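Local coordinates for protein transcriptional regulator (Enterococcus faecalis, PDB 3QFI) that is named a transcriptional regulator and belongs to the LytR-CpsA-Psr family, whose members are generally associated with the bacterial cell envelope, at residues S23-G28 with M90-V95; M46-N51 with S57-L62; L62-L67 with V167-R172; P102-V107 with K261-K266; L153-M158 with R174-K179. One frame throughout, in Å; residues are numbered along the deposited sequence.

Interaction 1 of 5, residues S23-G28 with M90-V95; sequences SVLLMG and MAINTV
This is apolar packing of a helix against a sheet: L25 and M27 of strand 22-28 meet A91, I92 and V95 of helix 80-98 in the protein core. Residues alternate along the strand, so L25 and M27 both turn to the helix, while V24 and L26 do not. L25 is the centrepiece. With CG anti to the backbone N (chi1 -179°) it reaches out from the strand and divides its two methyls: CD1 lies 4.1 Å from V95 CG1, and CD2 is 4.4 Å from I92 CG1. The fold here is an alpha-beta-alpha sandwich, with helix 80-98 covering one face of the central sheet and helix 166-184 the other. The axes of the two segments approach to 10.3 Å and make an angle of 128°. Such spacing suits branched side chains opposite L25, whereas small A91 lets the flexible M27 chain, bent at chi3, bring SD within 4.1 Å of A91 CB. A91 and V95 stand one helical turn apart, with I92 flanking them and also leaning on I103 and Y106.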
# COMPACT_ATOMS: atom_id res chain seq x y z
N SER A 23 6.32 10.25 -2.06
CA SER A 23 5.47 9.07 -2.03
C SER A 23 6.28 7.81 -1.83
O SER A 23 7.48 7.77 -2.12
CB SER A 23 4.73 8.96 -3.36
OG SER A 23 5.59 8.40 -4.33
N VAL A 24 5.63 6.77 -1.35
CA VAL A 24 6.34 5.53 -1.12
C VAL A 24 5.44 4.31 -1.25
O VAL A 24 4.27 4.33 -0.85
CB VAL A 24 7.01 5.56 0.26
CG1 VAL A 24 6.12 6.31 1.24
CG2 VAL A 24 7.26 4.14 0.76
N LEU A 25 5.99 3.27 -1.86
CA LEU A 25 5.27 2.02 -2.06
C LEU A 25 5.72 1.04 -0.98
O LEU A 25 6.91 0.74 -0.86
CB LEU A 25 5.59 1.43 -3.44
CG LEU A 25 4.86 0.12 -3.76
CD1 LEU A 25 3.43 0.46 -4.19
CD2 LEU A 25 5.57 -0.65 -4.86
N LEU A 26 4.76 0.56 -0.20
CA LEU A 26 5.05 -0.41 0.84
C LEU A 26 4.59 -1.75 0.32
O LEU A 26 3.45 -1.88 -0.14
CB LEU A 26 4.28 -0.09 2.12
CG LEU A 26 4.22 1.37 2.59
CD1 LEU A 26 3.50 1.46 3.93
CD2 LEU A 26 5.60 1.93 2.71
N MET A 27 5.47 -2.75 0.38
CA MET A 27 5.12 -4.10 -0.07
C MET A 27 5.35 -5.12 1.03
O MET A 27 6.32 -5.03 1.77
CB MET A 27 5.94 -4.52 -1.30
CG MET A 27 5.93 -3.53 -2.46
SD MET A 27 6.59 -4.27 -3.97
CE MET A 27 8.32 -4.55 -3.51
N GLY A 28 4.44 -6.08 1.13
CA GLY A 28 4.53 -7.14 2.11
C GLY A 28 4.61 -8.44 1.33
O GLY A 28 3.59 -8.96 0.88
N MET A 90 10.07 -3.96 -11.50
CA MET A 90 8.88 -4.08 -12.32
C MET A 90 7.63 -3.65 -11.56
O MET A 90 6.72 -3.07 -12.17
CB MET A 90 8.73 -5.52 -12.84
CG MET A 90 7.64 -5.72 -13.88
SD MET A 90 8.01 -7.18 -14.90
CE MET A 90 9.38 -6.46 -15.86
N ALA A 91 7.58 -3.90 -10.26
CA ALA A 91 6.40 -3.50 -9.46
C ALA A 91 6.32 -1.99 -9.34
O ALA A 91 5.27 -1.39 -9.58
CB ALA A 91 6.46 -4.12 -8.08
N ILE A 92 7.44 -1.36 -8.97
CA ILE A 92 7.47 0.08 -8.85
C ILE A 92 7.04 0.74 -10.16
O ILE A 92 6.20 1.62 -10.16
CB ILE A 92 8.87 0.58 -8.49
CG1 ILE A 92 9.28 0.10 -7.10
CG2 ILE A 92 8.90 2.09 -8.56
CD1 ILE A 92 10.74 0.39 -6.75
N ASN A 93 7.62 0.31 -11.28
CA ASN A 93 7.26 0.90 -12.56
C ASN A 93 5.78 0.73 -12.90
O ASN A 93 5.11 1.69 -13.26
CB ASN A 93 8.14 0.34 -13.68
CG ASN A 93 9.56 0.90 -13.64
OD1 ASN A 93 10.34 0.70 -14.57
ND2 ASN A 93 9.88 1.61 -12.58
N THR A 94 5.27 -0.50 -12.78
CA THR A 94 3.88 -0.85 -13.06
C THR A 94 2.92 0.01 -12.25
O THR A 94 1.93 0.53 -12.77
CB THR A 94 3.64 -2.36 -12.78
OG1 THR A 94 4.15 -3.13 -13.87
CG2 THR A 94 2.16 -2.68 -12.59
N VAL A 95 3.21 0.16 -10.96
CA VAL A 95 2.38 1.00 -10.12
C VAL A 95 2.51 2.48 -10.55
O VAL A 95 1.51 3.19 -10.55
CB VAL A 95 2.76 0.83 -8.62
CG1 VAL A 95 1.98 1.81 -7.77
CG2 VAL A 95 2.45 -0.60 -8.16

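Interaction 2 of 5, residues M46-N51 with S57-L62; sequences MVVTIN and STMISL
A beta hairpin joins strands 44-51 and 56-62 within the mixed central sheet, with strand 44-51 beside 22-28 and strand 56-62 beside 227-230; V47 pairs with I60 and T49 with T58 as its hydrogen-bonded antiparallel pairs. V47 N donates to I60 O at 2.8 Å. The T49 and T58 backbones bond reciprocally, T49 N to T58 O at 3.0 Å and T58 N to T49 O at 3.1 Å. M46 with S61, V48 with M59 and I50 with S57 are the non-hydrogen-bonded pairs. On the face carrying M46, V48 and M59, V48 CG2 sits 4.0 Å from M59 CG, the two side chains running alongside each other. M59 then extends so that CE meets M46 SD at 3.8 Å, both long chains bending at chi3 under helix 166-184. On the other face, V47 and I60 point the same way, and V47 CG2 also touches L62 CD1 at 3.9 Å. Beta-branched valine, threonine and isoleucine suit the extended backbone, while unbranched methionine adapts to the helix above. Three backbone bonds between the strands and others to neighbouring strands satisfy much of the buried backbone; S57 OG bonds to A223 O and S61 OG to R174 NH1.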
# COMPACT_ATOMS: atom_id res chain seq x y z
N MET A 46 0.85 -1.49 -1.23
CA MET A 46 0.20 -0.25 -0.84
C MET A 46 1.01 0.97 -1.27
O MET A 46 2.20 0.86 -1.57
CB MET A 46 0.02 -0.25 0.69
CG MET A 46 -0.83 0.87 1.26
SD MET A 46 -0.82 0.87 3.10
CE MET A 46 -1.54 -0.77 3.49
N VAL A 47 0.35 2.13 -1.32
CA VAL A 47 1.01 3.38 -1.68
C VAL A 47 0.60 4.46 -0.70
O VAL A 47 -0.58 4.58 -0.35
CB VAL A 47 0.65 3.86 -3.09
CG1 VAL A 47 1.35 5.18 -3.37
CG2 VAL A 47 1.07 2.82 -4.12
N VAL A 48 1.57 5.23 -0.24
CA VAL A 48 1.31 6.31 0.72
C VAL A 48 1.90 7.61 0.20
O VAL A 48 3.01 7.63 -0.34
CB VAL A 48 1.94 5.99 2.10
CG1 VAL A 48 1.77 7.17 3.05
CG2 VAL A 48 1.30 4.76 2.69
N THR A 49 1.15 8.70 0.33
CA THR A 49 1.64 10.01 -0.09
C THR A 49 1.78 10.90 1.14
O THR A 49 0.83 11.08 1.91
CB THR A 49 0.72 10.72 -1.12
OG1 THR A 49 -0.62 10.79 -0.62
CG2 THR A 49 0.74 9.98 -2.45
N ILE A 50 2.98 11.43 1.33
CA ILE A 50 3.28 12.29 2.46
C ILE A 50 3.25 13.73 1.94
O ILE A 50 4.09 14.12 1.13
CB ILE A 50 4.68 11.95 3.05
CG1 ILE A 50 4.81 10.43 3.20
CG2 ILE A 50 4.88 12.62 4.41
CD1 ILE A 50 3.78 9.81 4.11
N ASN A 51 2.25 14.50 2.38
CA ASN A 51 2.11 15.89 1.97
C ASN A 51 1.99 16.80 3.18
O ASN A 51 0.89 17.06 3.66
CB ASN A 51 0.90 16.09 1.08
CG ASN A 51 0.75 17.53 0.62
OD1 ASN A 51 1.65 18.10 -0.02
ND2 ASN A 51 -0.39 18.14 0.94
N SER A 57 -1.55 12.34 4.97
CA SER A 57 -0.96 11.21 4.24
C SER A 57 -2.10 10.37 3.74
O SER A 57 -3.06 10.11 4.46
CB SER A 57 -0.05 10.35 5.13
OG SER A 57 1.20 10.98 5.36
N THR A 58 -1.99 9.92 2.50
CA THR A 58 -3.02 9.13 1.86
C THR A 58 -2.50 7.74 1.51
O THR A 58 -1.56 7.60 0.72
CB THR A 58 -3.48 9.83 0.58
OG1 THR A 58 -3.59 11.24 0.83
CG2 THR A 58 -4.81 9.30 0.12
N MET A 59 -3.12 6.74 2.12
CA MET A 59 -2.77 5.34 1.90
C MET A 59 -3.61 4.86 0.72
O MET A 59 -4.70 5.36 0.48
CB MET A 59 -3.10 4.50 3.13
CG MET A 59 -2.31 4.88 4.38
SD MET A 59 -2.81 3.89 5.82
CE MET A 59 -1.30 3.02 6.19
N ILE A 60 -3.08 3.89 0.00
CA ILE A 60 -3.77 3.38 -1.16
C ILE A 60 -3.49 1.90 -1.32
O ILE A 60 -2.37 1.50 -1.62
CB ILE A 60 -3.31 4.16 -2.45
CG1 ILE A 60 -4.49 4.89 -3.08
CG2 ILE A 60 -2.73 3.21 -3.47
CD1 ILE A 60 -5.54 3.97 -3.66
N SER A 61 -4.50 1.09 -1.08
CA SER A 61 -4.38 -0.34 -1.22
C SER A 61 -4.55 -0.68 -2.69
O SER A 61 -5.44 -0.13 -3.36
CB SER A 61 -5.49 -1.05 -0.46
OG SER A 61 -5.36 -0.88 0.94
N LEU A 62 -3.70 -1.56 -3.21
CA LEU A 62 -3.83 -1.99 -4.60
C LEU A 62 -4.21 -3.47 -4.62
O LEU A 62 -3.46 -4.32 -4.14
CB LEU A 62 -2.51 -1.79 -5.35
CG LEU A 62 -2.12 -0.32 -5.52
CD1 LEU A 62 -0.67 -0.19 -5.93
CD2 LEU A 62 -3.03 0.32 -6.54

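Interaction 3 of 5, residues L62-L67 with V167-R172; sequences LDRDIL and VGRQRR
D63 faces Q170, and R64 faces R169, where the loop after strand 56-62 comes up to helix 166-184. The loop makes a type I beta turn from D63 to I66, with an Asx turn at its start. D63 OD2 lies 3.4 Å from Q170 NE2; the side chains cross at about a right angle, and carboxylate and amide planes stand 79° apart. Q170 has an extended chain beyond CG, which carries its amide out from the helix to the aspartate. Beside this pair, R64 NH2 and R169 NH2 are 3.4 Å apart, the R169 nitrogen lying at the edge of the R64 guanidinium, near its plane. The two planes are nearly perpendicular, 88° apart. R159 brings a third guanidinium close to both arginines, and D166 stands close to the carboxylate of D63. The three guanidinium groups would probably suit an anionic group, as in the arginine-lined clefts of LytR-CpsA-Psr relatives. R64 reaches R169 through a chain bent at chi3 (65°). Further out, R169 NE makes a weak hydrogen bond to Q173 OE1. On the far side of the turn, D65 OD2 forms a salt bridge with K78 NZ.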
# COMPACT_ATOMS: atom_id res chain seq x y z
N LEU A 62 -3.70 -1.56 -3.21
CA LEU A 62 -3.83 -1.99 -4.60
C LEU A 62 -4.21 -3.47 -4.62
O LEU A 62 -3.46 -4.32 -4.14
CB LEU A 62 -2.51 -1.79 -5.35
CG LEU A 62 -2.12 -0.32 -5.52
CD1 LEU A 62 -0.67 -0.19 -5.93
CD2 LEU A 62 -3.03 0.32 -6.54
N ASP A 63 -5.39 -3.77 -5.15
CA ASP A 63 -5.86 -5.16 -5.24
C ASP A 63 -4.94 -5.92 -6.20
O ASP A 63 -4.54 -5.38 -7.22
CB ASP A 63 -7.30 -5.20 -5.75
CG ASP A 63 -7.89 -6.60 -5.71
OD1 ASP A 63 -7.37 -7.52 -6.40
OD2 ASP A 63 -8.89 -6.79 -4.99
N ARG A 64 -4.62 -7.16 -5.86
CA ARG A 64 -3.74 -7.99 -6.68
C ARG A 64 -4.37 -8.40 -8.00
O ARG A 64 -3.68 -8.74 -8.96
CB ARG A 64 -3.32 -9.24 -5.90
CG ARG A 64 -4.46 -10.23 -5.59
CD ARG A 64 -3.98 -11.44 -4.77
NE ARG A 64 -3.52 -11.03 -3.44
CZ ARG A 64 -3.11 -11.85 -2.47
NH1 ARG A 64 -3.07 -13.17 -2.66
NH2 ARG A 64 -2.73 -11.34 -1.31
N ASP A 65 -5.70 -8.39 -8.06
CA ASP A 65 -6.37 -8.79 -9.29
C ASP A 65 -6.56 -7.64 -10.28
O ASP A 65 -7.18 -7.81 -11.32
CB ASP A 65 -7.71 -9.42 -8.94
CG ASP A 65 -7.57 -10.64 -8.05
OD1 ASP A 65 -8.39 -10.81 -7.13
OD2 ASP A 65 -6.62 -11.44 -8.28
N ILE A 66 -6.03 -6.47 -9.96
CA ILE A 66 -6.20 -5.36 -10.88
C ILE A 66 -5.50 -5.61 -12.21
O ILE A 66 -4.34 -6.06 -12.25
CB ILE A 66 -5.73 -4.05 -10.24
CG1 ILE A 66 -6.60 -3.77 -9.00
CG2 ILE A 66 -5.82 -2.91 -11.25
CD1 ILE A 66 -6.37 -2.43 -8.34
N LEU A 67 -6.20 -5.35 -13.30
CA LEU A 67 -5.63 -5.57 -14.63
C LEU A 67 -4.99 -4.28 -15.11
O LEU A 67 -5.64 -3.23 -15.14
CB LEU A 67 -6.72 -5.99 -15.61
CG LEU A 67 -6.29 -6.42 -17.00
CD1 LEU A 67 -5.48 -7.73 -16.93
CD2 LEU A 67 -7.54 -6.64 -17.86
N VAL A 167 -11.56 -6.23 0.19
CA VAL A 167 -11.83 -4.92 0.77
C VAL A 167 -11.63 -4.90 2.28
O VAL A 167 -11.10 -3.93 2.83
CB VAL A 167 -13.27 -4.44 0.46
CG1 VAL A 167 -13.38 -4.05 -1.01
CG2 VAL A 167 -14.26 -5.53 0.81
N GLY A 168 -12.08 -5.95 2.96
CA GLY A 168 -11.92 -6.02 4.40
C GLY A 168 -10.45 -6.17 4.74
O GLY A 168 -9.86 -5.33 5.42
N ARG A 169 -9.84 -7.25 4.25
CA ARG A 169 -8.43 -7.49 4.49
C ARG A 169 -7.58 -6.26 4.16
O ARG A 169 -6.66 -5.93 4.91
CB ARG A 169 -7.96 -8.69 3.66
CG ARG A 169 -6.47 -8.88 3.63
CD ARG A 169 -6.14 -10.23 3.05
NE ARG A 169 -4.77 -10.26 2.56
CZ ARG A 169 -3.99 -11.33 2.60
NH1 ARG A 169 -4.44 -12.46 3.12
NH2 ARG A 169 -2.75 -11.26 2.12
N GLN A 170 -7.89 -5.59 3.06
CA GLN A 170 -7.16 -4.38 2.65
C GLN A 170 -7.34 -3.28 3.70
O GLN A 170 -6.38 -2.61 4.09
CB GLN A 170 -7.66 -3.89 1.26
CG GLN A 170 -7.22 -4.77 0.05
CD GLN A 170 -7.88 -4.36 -1.29
OE1 GLN A 170 -7.80 -3.20 -1.72
NE2 GLN A 170 -8.52 -5.33 -1.95
N ARG A 171 -8.57 -3.10 4.16
CA ARG A 171 -8.86 -2.08 5.17
C ARG A 171 -8.07 -2.40 6.45
O ARG A 171 -7.49 -1.52 7.06
CB ARG A 171 -10.37 -2.04 5.44
CG ARG A 171 -10.82 -1.39 6.76
CD ARG A 171 -10.55 0.12 6.83
NE ARG A 171 -9.14 0.46 7.03
CZ ARG A 171 -8.69 1.70 7.22
NH1 ARG A 171 -7.39 1.92 7.39
NH2 ARG A 171 -9.54 2.72 7.25
N ARG A 172 -8.03 -3.68 6.84
CA ARG A 172 -7.28 -4.09 8.03
C ARG A 172 -5.77 -3.91 7.86
O ARG A 172 -5.07 -3.56 8.81
CB ARG A 172 -7.58 -5.55 8.39
CG ARG A 172 -8.77 -5.73 9.30
CD ARG A 172 -9.00 -7.20 9.70
NE ARG A 172 -9.61 -8.03 8.66
CZ ARG A 172 -8.94 -8.81 7.82
NH1 ARG A 172 -7.61 -8.87 7.87
NH2 ARG A 172 -9.59 -9.57 6.95

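Interaction 4 of 5, residues P102-V107 with K261-K266; sequences PIHHYV and KQLGLK
One ring carbon of a proline receives two leucines: P102 CD touches L265 CD1 at 3.7 Å and L263 CD1 at 4.0 Å, each leucine pointing a methyl at this carbon. Both leucines place CG anti to the carbonyl carbon (chi1 -60° in L263, -63° in L265) and extend at chi2, so their methyls project towards the same carbon from positions two residues apart. The other branch of L263 reaches H104, where CD2 lies 4.3 Å from CE1 at the edge of the imidazole, near its plane. The two leucines flank G264, which ends helix 249-262 in a Schellman motif: G264 N bonds to K261 O at 2.9 Å, and L265 N bonds back to R260 O. Glycine adopts the positive phi of this position (61°) easily, and the turn it makes brings L265 round to the same proline as L263. Rigid P102 gives them a compact apolar surface just before strand 105-109 begins. P102 and H104 are fixed from the sheet side by S23, whose OG bonds to P102 O and whose backbone N is bonded to H104 ND1. The carbonyl oxygen of P102 lies over one face of the H104 ring, 4.0 Å above it and towards the rim.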
# COMPACT_ATOMS: atom_id res chain seq x y z
N PRO A 102 4.84 9.55 -9.47
CA PRO A 102 6.19 9.01 -9.29
C PRO A 102 6.26 8.32 -7.92
O PRO A 102 5.63 8.76 -6.96
CB PRO A 102 7.07 10.26 -9.37
CG PRO A 102 6.20 11.30 -8.71
CD PRO A 102 4.83 11.01 -9.32
N ILE A 103 6.98 7.20 -7.87
CA ILE A 103 7.16 6.46 -6.63
C ILE A 103 8.58 6.79 -6.22
O ILE A 103 9.53 6.21 -6.75
CB ILE A 103 7.10 4.93 -6.84
CG1 ILE A 103 5.72 4.51 -7.30
CG2 ILE A 103 7.47 4.22 -5.53
CD1 ILE A 103 4.61 4.82 -6.30
N HIS A 104 8.73 7.72 -5.29
CA HIS A 104 10.05 8.15 -4.84
C HIS A 104 10.82 7.12 -4.06
O HIS A 104 12.05 7.00 -4.19
CB HIS A 104 9.91 9.40 -4.01
CG HIS A 104 9.20 10.49 -4.72
ND1 HIS A 104 7.95 10.95 -4.34
CD2 HIS A 104 9.53 11.18 -5.84
CE1 HIS A 104 7.55 11.87 -5.19
NE2 HIS A 104 8.49 12.03 -6.11
N HIS A 105 10.10 6.37 -3.23
CA HIS A 105 10.73 5.38 -2.39
C HIS A 105 9.88 4.12 -2.28
O HIS A 105 8.66 4.14 -2.50
CB HIS A 105 10.94 5.96 -0.99
CG HIS A 105 11.85 7.14 -0.96
ND1 HIS A 105 13.20 7.04 -1.21
CD2 HIS A 105 11.62 8.44 -0.68
CE1 HIS A 105 13.77 8.23 -1.08
NE2 HIS A 105 12.83 9.10 -0.75
N TYR A 106 10.53 3.02 -1.90
CA TYR A 106 9.82 1.76 -1.73
C TYR A 106 10.35 1.05 -0.50
O TYR A 106 11.43 1.38 0.01
CB TYR A 106 10.02 0.87 -2.95
CG TYR A 106 11.34 0.13 -2.95
CD1 TYR A 106 12.51 0.74 -3.41
CD2 TYR A 106 11.42 -1.17 -2.47
CE1 TYR A 106 13.74 0.05 -3.39
CE2 TYR A 106 12.63 -1.86 -2.43
CZ TYR A 106 13.78 -1.26 -2.89
OH TYR A 106 14.96 -1.97 -2.85
N VAL A 107 9.59 0.07 -0.03
CA VAL A 107 9.99 -0.74 1.11
C VAL A 107 9.38 -2.13 0.99
O VAL A 107 8.19 -2.28 0.72
CB VAL A 107 9.57 -0.09 2.47
CG1 VAL A 107 8.15 0.33 2.42
CG2 VAL A 107 9.78 -1.09 3.62
N LYS A 261 -2.12 15.60 -6.94
CA LYS A 261 -2.14 16.88 -6.23
C LYS A 261 -1.49 16.76 -4.84
O LYS A 261 -0.87 17.71 -4.35
CB LYS A 261 -3.56 17.45 -6.12
CG LYS A 261 -4.13 17.98 -7.44
CD LYS A 261 -5.50 18.63 -7.25
CE LYS A 261 -6.10 19.16 -8.57
NZ LYS A 261 -7.36 19.95 -8.35
N GLN A 262 -1.63 15.60 -4.22
CA GLN A 262 -1.02 15.33 -2.93
C GLN A 262 0.50 15.55 -3.06
O GLN A 262 1.16 15.92 -2.10
CB GLN A 262 -1.27 13.88 -2.51
CG GLN A 262 -2.63 13.63 -1.89
CD GLN A 262 -2.90 14.61 -0.77
OE1 GLN A 262 -3.54 15.65 -0.97
NE2 GLN A 262 -2.39 14.30 0.42
N LEU A 263 1.02 15.31 -4.26
CA LEU A 263 2.44 15.45 -4.52
C LEU A 263 2.82 16.76 -5.19
O LEU A 263 3.86 16.86 -5.84
CB LEU A 263 2.92 14.28 -5.39
CG LEU A 263 2.72 12.89 -4.77
CD1 LEU A 263 3.02 11.84 -5.82
CD2 LEU A 263 3.64 12.70 -3.55
N GLY A 264 1.97 17.77 -5.01
CA GLY A 264 2.24 19.07 -5.60
C GLY A 264 2.32 19.02 -7.11
O GLY A 264 2.99 19.84 -7.73
N LEU A 265 1.65 18.04 -7.71
CA LEU A 265 1.65 17.90 -9.16
C LEU A 265 0.34 18.42 -9.72
O LEU A 265 -0.64 18.57 -8.99
CB LEU A 265 1.84 16.45 -9.58
CG LEU A 265 3.17 15.83 -9.15
CD1 LEU A 265 3.17 14.35 -9.49
CD2 LEU A 265 4.32 16.54 -9.85
N LYS A 266 0.33 18.70 -11.02
CA LYS A 266 -0.86 19.22 -11.67
C LYS A 266 -1.66 18.11 -12.34
O LYS A 266 -1.21 16.97 -12.46
CB LYS A 266 -0.47 20.30 -12.70
CG LYS A 266 0.13 21.58 -12.09
CD LYS A 266 0.69 22.51 -13.18
CE LYS A 266 1.12 23.88 -12.64
NZ LYS A 266 2.26 23.82 -11.68

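Interaction 5 of 5, residues L153-M158 with R174-K179; sequences LAYARM and REVVEK
Y155 and E175 both carry CG anti to the backbone N (chi1 -175° in the tyrosine), and the glutamate runs on extended, so that hydroxyl and carboxylate meet between helices 150-156 and 166-184. Y155 OH donates to E175 OE2 at 2.8 Å. The hydroxyl comes to the syn side of the carboxylate, 30° out of its plane, and E175 OE2 itself lies in plane at the edge of the tyrosine ring. Ring and carboxylate are turned 64° against each other. Nearer the helices, V176 slides past the tyrosine in the opposite sense, its CG2 meeting the ring edge at CD2, 3.6 Å away. The same methyl reaches A156 CB at 4.4 Å, and the small alanine lets the backbones come close, with 7.0 Å between the A156 and V176 CA atoms. This is a helix-to-helix packing on the outer side of helix 166-184, the one that covers a face of the central sheet; strand 124-128 adds V126 against Y155 and E175, and I124 against V176. Tyrosine suits the place, its ring apolar and its hydroxyl answering the carboxylate. E175 OE1 has a long salt bridge to K179 NZ, one turn along (3.7 Å), and the lysine together with the phenol probably helps keep the glutamate ionised. Where helix 150-156 ends, R172 bonds through NH1 to Y155 O and through NH2 to M158 O.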
# COMPACT_ATOMS: atom_id res chain seq x y z
N LEU A 153 0.28 -10.47 12.72
CA LEU A 153 0.27 -11.03 11.37
C LEU A 153 -1.07 -11.63 11.01
O LEU A 153 -1.53 -11.50 9.88
CB LEU A 153 1.33 -12.12 11.21
CG LEU A 153 2.75 -11.64 10.93
CD1 LEU A 153 3.59 -12.85 10.53
CD2 LEU A 153 2.74 -10.60 9.80
N ALA A 154 -1.71 -12.29 11.97
CA ALA A 154 -3.00 -12.91 11.71
C ALA A 154 -4.05 -11.86 11.35
O ALA A 154 -4.79 -12.03 10.38
CB ALA A 154 -3.45 -13.72 12.92
N TYR A 155 -4.10 -10.77 12.11
CA TYR A 155 -5.04 -9.68 11.89
C TYR A 155 -4.87 -9.06 10.51
O TYR A 155 -5.83 -8.65 9.87
CB TYR A 155 -4.87 -8.60 12.96
CG TYR A 155 -5.90 -7.48 12.88
CD1 TYR A 155 -7.23 -7.71 13.23
CD2 TYR A 155 -5.56 -6.21 12.38
CE1 TYR A 155 -8.20 -6.71 13.09
CE2 TYR A 155 -6.53 -5.20 12.23
CZ TYR A 155 -7.85 -5.48 12.59
OH TYR A 155 -8.83 -4.54 12.41
N ALA A 156 -3.62 -8.99 10.05
CA ALA A 156 -3.31 -8.42 8.75
C ALA A 156 -3.61 -9.41 7.63
O ALA A 156 -4.03 -9.03 6.55
CB ALA A 156 -1.85 -8.00 8.71
N ARG A 157 -3.37 -10.69 7.91
CA ARG A 157 -3.60 -11.74 6.93
C ARG A 157 -4.81 -12.57 7.33
O ARG A 157 -4.77 -13.30 8.32
CB ARG A 157 -2.37 -12.64 6.83
CG ARG A 157 -2.42 -13.65 5.70
CD ARG A 157 -1.17 -14.53 5.69
NE ARG A 157 -1.07 -15.34 4.48
CZ ARG A 157 -2.00 -16.21 4.07
NH1 ARG A 157 -3.11 -16.38 4.77
NH2 ARG A 157 -1.81 -16.90 2.95
N MET A 158 -5.88 -12.44 6.56
CA MET A 158 -7.10 -13.19 6.83
C MET A 158 -8.12 -12.72 5.80
O MET A 158 -8.42 -11.53 5.71
CB MET A 158 -7.60 -12.90 8.25
CG MET A 158 -8.74 -13.81 8.70
SD MET A 158 -10.27 -13.51 7.81
CE MET A 158 -11.04 -12.28 8.85
N ARG A 174 -4.37 -1.63 6.11
CA ARG A 174 -4.11 -0.19 6.17
C ARG A 174 -4.20 0.30 7.61
O ARG A 174 -3.53 1.27 7.99
CB ARG A 174 -5.10 0.60 5.30
CG ARG A 174 -5.11 0.24 3.83
CD ARG A 174 -5.79 1.32 2.97
NE ARG A 174 -7.19 1.61 3.32
CZ ARG A 174 -8.25 0.94 2.87
NH1 ARG A 174 -8.10 -0.09 2.04
NH2 ARG A 174 -9.47 1.33 3.21
N GLU A 175 -5.04 -0.35 8.41
CA GLU A 175 -5.19 0.06 9.80
C GLU A 175 -3.90 -0.27 10.54
O GLU A 175 -3.39 0.55 11.31
CB GLU A 175 -6.39 -0.65 10.43
CG GLU A 175 -6.82 -0.04 11.75
CD GLU A 175 -7.96 -0.80 12.43
OE1 GLU A 175 -8.42 -0.33 13.49
OE2 GLU A 175 -8.38 -1.85 11.90
N VAL A 176 -3.36 -1.46 10.29
CA VAL A 176 -2.12 -1.90 10.91
C VAL A 176 -0.99 -0.94 10.57
O VAL A 176 -0.35 -0.39 11.46
CB VAL A 176 -1.77 -3.35 10.44
CG1 VAL A 176 -0.36 -3.73 10.89
CG2 VAL A 176 -2.77 -4.33 11.02
N VAL A 177 -0.73 -0.73 9.28
CA VAL A 177 0.34 0.18 8.87
C VAL A 177 0.11 1.58 9.41
O VAL A 177 1.06 2.31 9.69
CB VAL A 177 0.46 0.25 7.33
CG1 VAL A 177 1.44 1.35 6.92
CG2 VAL A 177 0.92 -1.10 6.78
N GLU A 178 -1.15 1.98 9.55
CA GLU A 178 -1.44 3.32 10.05
C GLU A 178 -1.02 3.44 11.51
O GLU A 178 -0.45 4.45 11.93
CB GLU A 178 -2.92 3.62 9.93
CG GLU A 178 -3.26 5.06 10.28
CD GLU A 178 -4.75 5.25 10.48
OE1 GLU A 178 -5.55 4.71 9.68
OE2 GLU A 178 -5.12 5.96 11.45
N LYS A 179 -1.33 2.40 12.28
CA LYS A 179 -0.99 2.38 13.69
C LYS A 179 0.52 2.29 13.87
O LYS A 179 1.08 2.93 14.76
CB LYS A 179 -1.68 1.20 14.38
CG LYS A 179 -3.19 1.33 14.42
CD LYS A 179 -3.60 2.69 14.98
CE LYS A 179 -5.11 2.79 15.21
NZ LYS A 179 -5.91 2.40 14.02

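In the fold
The central sheet relates most of these contacts. Strand 22-28 of interaction 1 is bonded on one side to strand 44-51 of interaction 2 and on the other to strand 105-109 of interaction 4. Helix 166-184 serves both interaction 3 and interaction 5, and is tied to the hairpin of interaction 2 by R174 NH1, 3.1 Å from S61 OG. L62 is shared by interactions 2 and 3, and its CD1 touches V95 CG1 of interaction 1 at 3.8 Å. Interaction 4 lies at the far end, its centre about 21 Å from that of interaction 3, which gathers the arginines R64 and R169, and about 24 Å from that of interaction 5.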